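Local coordinates for protein methylocystis parvus OBBP MbnE (Methylocystis parvus OBBP, PDB 5ICQ) that probably binds the copper-chelating peptide methanobactin in the periplasm, as a solute-binding protein of family 5 serving methanobactin transport, at residues E371-E383 / Q547-R559. Residues are numbered along the deposited sequence; the frame is centred on the assembly and turned at random.
Sequences ELSSSGRGASEKE and QEDFVTAVRAYDR
Asp558 OD2 takes two bonds from Ser374: OG donates from above the carboxylate plane at 2.7 Å, while the backbone N of Ser374 uses the anti lone pair; Ser365 OG also bonds OD2, and Phe366 N holds OD1. At the next residue, Arg559 spreads its guanidinium between Ser374 CB, centred over one face, and the backbone of Ala379 over the other. Its edge meets Glu383 and Arg377 O. Arg559 NE reaches Glu383 OE1 at 2.7 Å, nearly straight, and NH2 meets OE2 on its syn lone pair, a side-on salt bridge. Arg559 NH1, 2.8 Å from Arg377 O and nearly in line with its C=O, also bonds Ile398 O; NH2 comes from above that carbonyl's plane. Glu383, CG anti to its carbonyl carbon (chi1 -77°), fits as a knob among Thr552, Arg555, Ala556 and Arg559; its capping box with Ser380, one bond weak, starts helix 381-387. Water links Glu383 OE2 to Arg555 NH1. A leucine in place of Arg559 would probably leave the buried Glu383 carboxylate without its direct salt-bridge partner and Arg377 O without two donors. Arg555 NE and NH2 grip Glu371 O, while the Arg377 guanidinium stacks flat on that of Arg555, planes 15° apart; Ser373 O and Ser370 O hold Arg377 NH1. Helix 547-563 thus fastens the irregular chain before helix 381-387 through two carbonyl-gripping arginines, a buried salt bridge and the Asp558 carboxylate; those oxygens probably ease the stacked pair's like charges.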
ATOM      1  N   GLU A 371     -11.018  10.527   3.742  1.00 13.76           N
ATOM      2  CA  GLU A 371     -11.019  11.688   4.616  1.00 18.54           C
ATOM      3  C   GLU A 371      -9.711  12.461   4.540  1.00 14.30           C
ATOM      4  O   GLU A 371      -9.672  13.619   4.969  1.00 15.19           O
ATOM      5  CB  GLU A 371     -11.257  11.257   6.064  1.00 21.63           C
ATOM      6  CG  GLU A 371      -9.980  10.805   6.733  1.00 42.36           C
ATOM      7  CD  GLU A 371     -10.204  10.064   8.023  1.00 58.32           C
ATOM      8  OE1 GLU A 371      -9.474   9.079   8.256  1.00 68.11           O
ATOM      9  OE2 GLU A 371     -11.097  10.463   8.802  1.00 53.89           O
ATOM     10  N   LEU A 372      -8.636  11.836   4.047  1.00 10.41           N
ATOM     11  CA  LEU A 372      -7.337  12.493   3.957  1.00 10.82           C
ATOM     12  C   LEU A 372      -7.205  13.378   2.731  1.00 11.29           C
ATOM     13  O   LEU A 372      -6.224  14.121   2.630  1.00 12.67           O
ATOM     14  CB  LEU A 372      -6.211  11.453   3.933  1.00 11.87           C
ATOM     15  CG  LEU A 372      -6.138  10.512   5.138  1.00 15.22           C
ATOM     16  CD1 LEU A 372      -5.019   9.497   4.925  1.00 15.71           C
ATOM     17  CD2 LEU A 372      -5.912  11.298   6.422  1.00 15.87           C
ATOM     18  N   SER A 373      -8.161  13.315   1.813  1.00 13.36           N
ATOM     19  CA  SER A 373      -8.046  13.987   0.527  1.00 11.16           C
ATOM     20  C   SER A 373      -8.297  15.485   0.649  1.00 13.91           C
ATOM     21  O   SER A 373      -9.204  15.915   1.370  1.00 13.67           O
ATOM     22  CB  SER A 373      -9.057  13.379  -0.448  1.00 14.11           C
ATOM     23  OG  SER A 373      -8.919  13.969  -1.718  1.00 14.30           O
ATOM     24  N   SER A 374      -7.503  16.286  -0.080  1.00  9.87           N
ATOM     25  CA  SER A 374      -7.816  17.708  -0.212  1.00 11.50           C
ATOM     26  C   SER A 374      -8.863  17.988  -1.284  1.00 14.28           C
ATOM     27  O   SER A 374      -9.322  19.125  -1.391  1.00 15.18           O
ATOM     28  CB  SER A 374      -6.550  18.515  -0.539  1.00  9.93           C
ATOM     29  OG  SER A 374      -6.053  18.191  -1.828  1.00 13.61           O
ATOM     30  N   SER A 375      -9.267  16.977  -2.054  1.00 13.65           N
ATOM     31  CA  SER A 375     -10.076  17.196  -3.246  1.00 16.31           C
ATOM     32  C   SER A 375     -11.461  17.723  -2.874  1.00 18.92           C
ATOM     33  O   SER A 375     -12.173  17.108  -2.074  1.00 17.19           O
ATOM     34  CB  SER A 375     -10.184  15.887  -4.026  1.00 22.38           C
ATOM     35  OG  SER A 375     -11.084  16.002  -5.113  1.00 23.58           O
ATOM     36  N   GLY A 376     -11.836  18.866  -3.444  1.00 15.74           N
ATOM     37  CA  GLY A 376     -13.157  19.425  -3.227  1.00 21.21           C
ATOM     38  C   GLY A 376     -13.413  19.970  -1.839  1.00 27.78           C
ATOM     39  O   GLY A 376     -14.570  20.221  -1.487  1.00 25.96           O
ATOM     40  N   ARG A 377     -12.367  20.162  -1.037  1.00 15.71           N
ATOM     41  CA  ARG A 377     -12.486  20.690   0.317  1.00 16.78           C
ATOM     42  C   ARG A 377     -11.638  21.948   0.431  1.00 16.60           C
ATOM     43  O   ARG A 377     -10.447  21.923   0.102  1.00 11.26           O
ATOM     44  CB  ARG A 377     -12.024  19.659   1.354  1.00 18.77           C
ATOM     45  CG  ARG A 377     -12.733  18.317   1.262  1.00 31.67           C
ATOM     46  CD  ARG A 377     -12.316  17.387   2.390  1.00 31.37           C
ATOM     47  NE  ARG A 377     -13.221  16.248   2.509  1.00 34.66           N
ATOM     48  CZ  ARG A 377     -12.854  14.974   2.405  1.00 37.02           C
ATOM     49  NH1 ARG A 377     -11.580  14.652   2.181  1.00 19.95           N
ATOM     50  NH2 ARG A 377     -13.766  14.016   2.532  1.00 36.62           N
ATOM     51  N   GLY A 378     -12.243  23.042   0.885  1.00 19.28           N
ATOM     52  CA  GLY A 378     -11.466  24.239   1.163  1.00 20.26           C
ATOM     53  C   GLY A 378     -10.551  24.015   2.358  1.00 20.46           C
ATOM     54  O   GLY A 378     -10.896  23.307   3.306  1.00 17.42           O
ATOM     55  N   ALA A 379      -9.358  24.603   2.298  1.00 13.39           N
ATOM     56  CA  ALA A 379      -8.423  24.460   3.402  1.00 13.64           C
ATOM     57  C   ALA A 379      -9.014  25.060   4.670  1.00 16.69           C
ATOM     58  O   ALA A 379      -9.580  26.157   4.657  1.00 16.73           O
ATOM     59  CB  ALA A 379      -7.091  25.138   3.074  1.00 15.54           C
ATOM     60  N   SER A 380      -8.878  24.338   5.772  1.00 12.75           N
ATOM     61  CA  SER A 380      -9.392  24.852   7.029  1.00 16.71           C
ATOM     62  C   SER A 380      -8.466  25.933   7.585  1.00 17.04           C
ATOM     63  O   SER A 380      -7.359  26.155   7.094  1.00 13.24           O
ATOM     64  CB  SER A 380      -9.540  23.726   8.038  1.00 14.89           C
ATOM     65  OG  SER A 380      -8.262  23.244   8.393  1.00 14.77           O
ATOM     66  N   GLU A 381      -8.928  26.608   8.638  1.00 17.77           N
ATOM     67  CA  GLU A 381      -8.066  27.581   9.304  1.00 17.92           C
ATOM     68  C   GLU A 381      -6.830  26.909   9.889  1.00 11.10           C
ATOM     69  O   GLU A 381      -5.736  27.487   9.870  1.00 16.15           O
ATOM     70  CB  GLU A 381      -8.845  28.335  10.387  1.00 24.35           C
ATOM     71  CG  GLU A 381      -9.864  29.298   9.804  1.00 35.36           C
ATOM     72  CD  GLU A 381      -9.262  30.180   8.716  1.00 53.99           C
ATOM     73  OE1 GLU A 381      -8.338  30.963   9.030  1.00 61.83           O
ATOM     74  OE2 GLU A 381      -9.698  30.080   7.545  1.00 54.54           O
ATOM     75  N   LYS A 382      -6.976  25.677  10.384  1.00 10.73           N
ATOM     76  CA  LYS A 382      -5.822  24.951  10.909  1.00 14.30           C
ATOM     77  C   LYS A 382      -4.866  24.561   9.787  1.00 10.84           C
ATOM     78  O   LYS A 382      -3.646  24.571   9.979  1.00 13.08           O
ATOM     79  CB  LYS A 382      -6.255  23.692  11.671  1.00 19.80           C
ATOM     80  CG  LYS A 382      -6.976  23.887  12.980  1.00 35.46           C
ATOM     81  CD  LYS A 382      -8.226  24.670  12.838  1.00 46.08           C
ATOM     82  CE  LYS A 382      -9.157  24.043  11.897  1.00 37.45           C
ATOM     83  NZ  LYS A 382     -10.151  24.983  11.416  1.00 25.45           N
ATOM     84  N   GLU A 383      -5.402  24.178   8.623  1.00 13.52           N
ATOM     85  CA  GLU A 383      -4.538  23.908   7.476  1.00 14.60           C
ATOM     86  C   GLU A 383      -3.771  25.157   7.074  1.00 14.42           C
ATOM     87  O   GLU A 383      -2.571  25.099   6.778  1.00 13.33           O
ATOM     88  CB  GLU A 383      -5.355  23.416   6.283  1.00 13.83           C
ATOM     89  CG  GLU A 383      -5.813  21.994   6.333  1.00 16.75           C
ATOM     90  CD  GLU A 383      -6.313  21.558   4.969  1.00 20.47           C
ATOM     91  OE1 GLU A 383      -5.464  21.404   4.062  1.00 16.76           O
ATOM     92  OE2 GLU A 383      -7.546  21.431   4.791  1.00 17.65           O
ATOM     93  N   GLN A 547      -5.869  12.480  15.993  1.00 17.19           N
ATOM     94  CA  GLN A 547      -6.336  12.083  14.668  1.00 20.06           C
ATOM     95  C   GLN A 547      -6.775  13.302  13.863  1.00 22.85           C
ATOM     96  O   GLN A 547      -6.550  13.373  12.646  1.00 19.51           O
ATOM     97  CB  GLN A 547      -7.478  11.073  14.803  1.00 22.41           C
ATOM     98  CG  GLN A 547      -7.900  10.419  13.496  1.00 25.46           C
ATOM     99  CD  GLN A 547      -6.836   9.488  12.937  1.00 30.06           C
ATOM    100  OE1 GLN A 547      -6.141   8.797  13.686  1.00 36.52           O
ATOM    101  NE2 GLN A 547      -6.698   9.472  11.617  1.00 32.80           N
ATOM    102  N   GLU A 548      -7.381  14.286  14.534  1.00 19.47           N
ATOM    103  CA  GLU A 548      -7.831  15.489  13.842  1.00 20.06           C
ATOM    104  C   GLU A 548      -6.653  16.296  13.313  1.00 16.61           C
ATOM    105  O   GLU A 548      -6.689  16.793  12.177  1.00 20.75           O
ATOM    106  CB  GLU A 548      -8.692  16.335  14.782  1.00 31.17           C
ATOM    107  CG  GLU A 548      -9.084  17.688  14.220  1.00 46.93           C
ATOM    108  CD  GLU A 548     -10.124  18.401  15.071  1.00 59.38           C
ATOM    109  OE1 GLU A 548     -10.793  17.736  15.894  1.00 56.56           O
ATOM    110  OE2 GLU A 548     -10.272  19.630  14.909  1.00 67.55           O
ATOM    111  N   ASP A 549      -5.596  16.438  14.114  1.00 16.98           N
ATOM    112  CA  ASP A 549      -4.417  17.150  13.635  1.00 19.25           C
ATOM    113  C   ASP A 549      -3.707  16.379  12.531  1.00 18.68           C
ATOM    114  O   ASP A 549      -3.109  16.993  11.641  1.00 12.44           O
ATOM    115  CB  ASP A 549      -3.461  17.424  14.793  1.00 21.28           C
ATOM    116  CG  ASP A 549      -4.008  18.469  15.758  1.00 29.39           C
ATOM    117  OD1 ASP A 549      -5.078  19.042  15.463  1.00 31.33           O
ATOM    118  OD2 ASP A 549      -3.366  18.718  16.801  1.00 27.20           O
ATOM    119  N   PHE A 550      -3.751  15.045  12.581  1.00 14.80           N
ATOM    120  CA  PHE A 550      -3.168  14.239  11.509  1.00 13.01           C
ATOM    121  C   PHE A 550      -3.902  14.456  10.193  1.00 13.67           C
ATOM    122  O   PHE A 550      -3.273  14.679   9.154  1.00 14.05           O
ATOM    123  CB  PHE A 550      -3.188  12.760  11.890  1.00  8.77           C
ATOM    124  CG  PHE A 550      -2.549  11.854  10.859  1.00 12.30           C
ATOM    125  CD1 PHE A 550      -1.196  11.953  10.572  1.00 14.41           C
ATOM    126  CD2 PHE A 550      -3.300  10.894  10.203  1.00 17.95           C
ATOM    127  CE1 PHE A 550      -0.596  11.102   9.638  1.00 11.34           C
ATOM    128  CE2 PHE A 550      -2.711  10.036   9.273  1.00 14.89           C
ATOM    129  CZ  PHE A 550      -1.358  10.154   8.988  1.00  8.45           C
ATOM    130  N   VAL A 551      -5.235  14.399  10.216  1.00 13.15           N
ATOM    131  CA  VAL A 551      -6.004  14.632   8.995  1.00 16.97           C
ATOM    132  C   VAL A 551      -5.704  16.018   8.436  1.00 20.90           C
ATOM    133  O   VAL A 551      -5.484  16.184   7.228  1.00 13.43           O
ATOM    134  CB  VAL A 551      -7.507  14.433   9.265  1.00 20.26           C
ATOM    135  CG1 VAL A 551      -8.339  14.892   8.077  1.00 18.72           C
ATOM    136  CG2 VAL A 551      -7.784  12.968   9.571  1.00 24.77           C
ATOM    137  N   THR A 552      -5.670  17.029   9.311  1.00 15.92           N
ATOM    138  CA  THR A 552      -5.320  18.385   8.894  1.00 13.96           C
ATOM    139  C   THR A 552      -3.995  18.408   8.143  1.00 13.76           C
ATOM    140  O   THR A 552      -3.889  18.982   7.049  1.00 11.20           O
ATOM    141  CB  THR A 552      -5.255  19.298  10.128  1.00 16.07           C
ATOM    142  OG1 THR A 552      -6.542  19.337  10.752  1.00 15.02           O
ATOM    143  CG2 THR A 552      -4.863  20.713   9.742  1.00 13.86           C
ATOM    144  N   ALA A 553      -2.968  17.782   8.722  1.00 11.39           N
ATOM    145  CA  ALA A 553      -1.640  17.827   8.120  1.00 14.75           C
ATOM    146  C   ALA A 553      -1.600  17.088   6.787  1.00 13.36           C
ATOM    147  O   ALA A 553      -0.927  17.534   5.850  1.00  9.73           O
ATOM    148  CB  ALA A 553      -0.603  17.245   9.087  1.00 15.58           C
ATOM    149  N   VAL A 554      -2.282  15.947   6.681  1.00 10.67           N
ATOM    150  CA  VAL A 554      -2.226  15.196   5.425  1.00  7.97           C
ATOM    151  C   VAL A 554      -2.960  15.946   4.320  1.00  8.10           C
ATOM    152  O   VAL A 554      -2.515  15.961   3.166  1.00  9.89           O
ATOM    153  CB  VAL A 554      -2.793  13.771   5.613  1.00  9.50           C
ATOM    154  CG1 VAL A 554      -2.785  13.019   4.290  1.00 14.94           C
ATOM    155  CG2 VAL A 554      -1.961  13.021   6.634  1.00 11.27           C
ATOM    156  N   ARG A 555      -4.103  16.553   4.639  1.00  7.60           N
ATOM    157  CA  ARG A 555      -4.792  17.377   3.644  1.00 12.39           C
ATOM    158  C   ARG A 555      -3.902  18.518   3.159  1.00 11.30           C
ATOM    159  O   ARG A 555      -3.805  18.772   1.956  1.00 12.06           O
ATOM    160  CB  ARG A 555      -6.098  17.935   4.216  1.00 14.98           C
ATOM    161  CG  ARG A 555      -7.206  16.910   4.318  1.00 16.90           C
ATOM    162  CD  ARG A 555      -8.447  17.519   4.934  1.00 20.98           C
ATOM    163  NE  ARG A 555      -9.486  16.512   5.124  1.00 18.77           N
ATOM    164  CZ  ARG A 555     -10.688  16.766   5.639  1.00 27.45           C
ATOM    165  NH1 ARG A 555     -11.002  17.997   6.020  1.00 24.59           N
ATOM    166  NH2 ARG A 555     -11.570  15.783   5.786  1.00 18.62           N
ATOM    167  N   ALA A 556      -3.242  19.221   4.082  1.00 10.82           N
ATOM    168  CA  ALA A 556      -2.331  20.288   3.663  1.00 11.08           C
ATOM    169  C   ALA A 556      -1.177  19.730   2.839  1.00  9.99           C
ATOM    170  O   ALA A 556      -0.754  20.335   1.848  1.00  9.26           O
ATOM    171  CB  ALA A 556      -1.798  21.044   4.880  1.00  9.91           C
ATOM    172  N   TYR A 557      -0.638  18.587   3.255  1.00  8.71           N
ATOM    173  CA  TYR A 557       0.413  17.913   2.495  1.00  8.84           C
ATOM    174  C   TYR A 557      -0.052  17.576   1.076  1.00  8.26           C
ATOM    175  O   TYR A 557       0.672  17.801   0.097  1.00  8.55           O
ATOM    176  CB  TYR A 557       0.821  16.662   3.277  1.00  7.48           C
ATOM    177  CG  TYR A 557       1.781  15.703   2.607  1.00 10.26           C
ATOM    178  CD1 TYR A 557       3.039  16.112   2.197  1.00 12.73           C
ATOM    179  CD2 TYR A 557       1.442  14.370   2.444  1.00  6.74           C
ATOM    180  CE1 TYR A 557       3.928  15.208   1.613  1.00  7.73           C
ATOM    181  CE2 TYR A 557       2.326  13.460   1.877  1.00  9.45           C
ATOM    182  CZ  TYR A 557       3.564  13.892   1.458  1.00  9.58           C
ATOM    183  OH  TYR A 557       4.454  12.995   0.875  1.00 10.59           O
ATOM    184  N   ASP A 558      -1.269  17.042   0.949  1.00  8.45           N
ATOM    185  CA  ASP A 558      -1.854  16.752  -0.360  1.00  8.36           C
ATOM    186  C   ASP A 558      -1.861  18.000  -1.239  1.00 12.56           C
ATOM    187  O   ASP A 558      -1.455  17.954  -2.406  1.00  8.45           O
ATOM    188  CB  ASP A 558      -3.281  16.210  -0.168  1.00  7.77           C
ATOM    189  CG  ASP A 558      -3.861  15.541  -1.426  1.00 11.94           C
ATOM    190  OD1 ASP A 558      -3.099  14.912  -2.186  1.00  9.87           O
ATOM    191  OD2 ASP A 558      -5.102  15.630  -1.642  1.00 12.78           O
ATOM    192  N   ARG A 559      -2.303  19.135  -0.679  1.00  7.83           N
ATOM    193  CA  ARG A 559      -2.335  20.381  -1.447  1.00  7.87           C
ATOM    194  C   ARG A 559      -0.953  20.781  -1.943  1.00 10.79           C
ATOM    195  O   ARG A 559      -0.816  21.269  -3.070  1.00  8.45           O
ATOM    196  CB  ARG A 559      -2.927  21.521  -0.610  1.00  5.76           C
ATOM    197  CG  ARG A 559      -4.286  21.163  -0.011  1.00  8.40           C
ATOM    198  CD  ARG A 559      -5.024  22.362   0.581  1.00  9.49           C
ATOM    199  NE  ARG A 559      -6.078  21.859   1.460  1.00 10.71           N
ATOM    200  CZ  ARG A 559      -7.347  21.728   1.103  1.00 12.82           C
ATOM    201  NH1 ARG A 559      -7.700  22.054  -0.139  1.00  9.40           N
ATOM    202  NH2 ARG A 559      -8.236  21.235   1.958  1.00  8.74           N
TER
HETATM  203  O   HOH W   1      -8.691  20.907   9.493  1.00 24.78           O
HETATM  204  O   HOH W   2      -9.488  20.450   6.370  1.00 24.43           O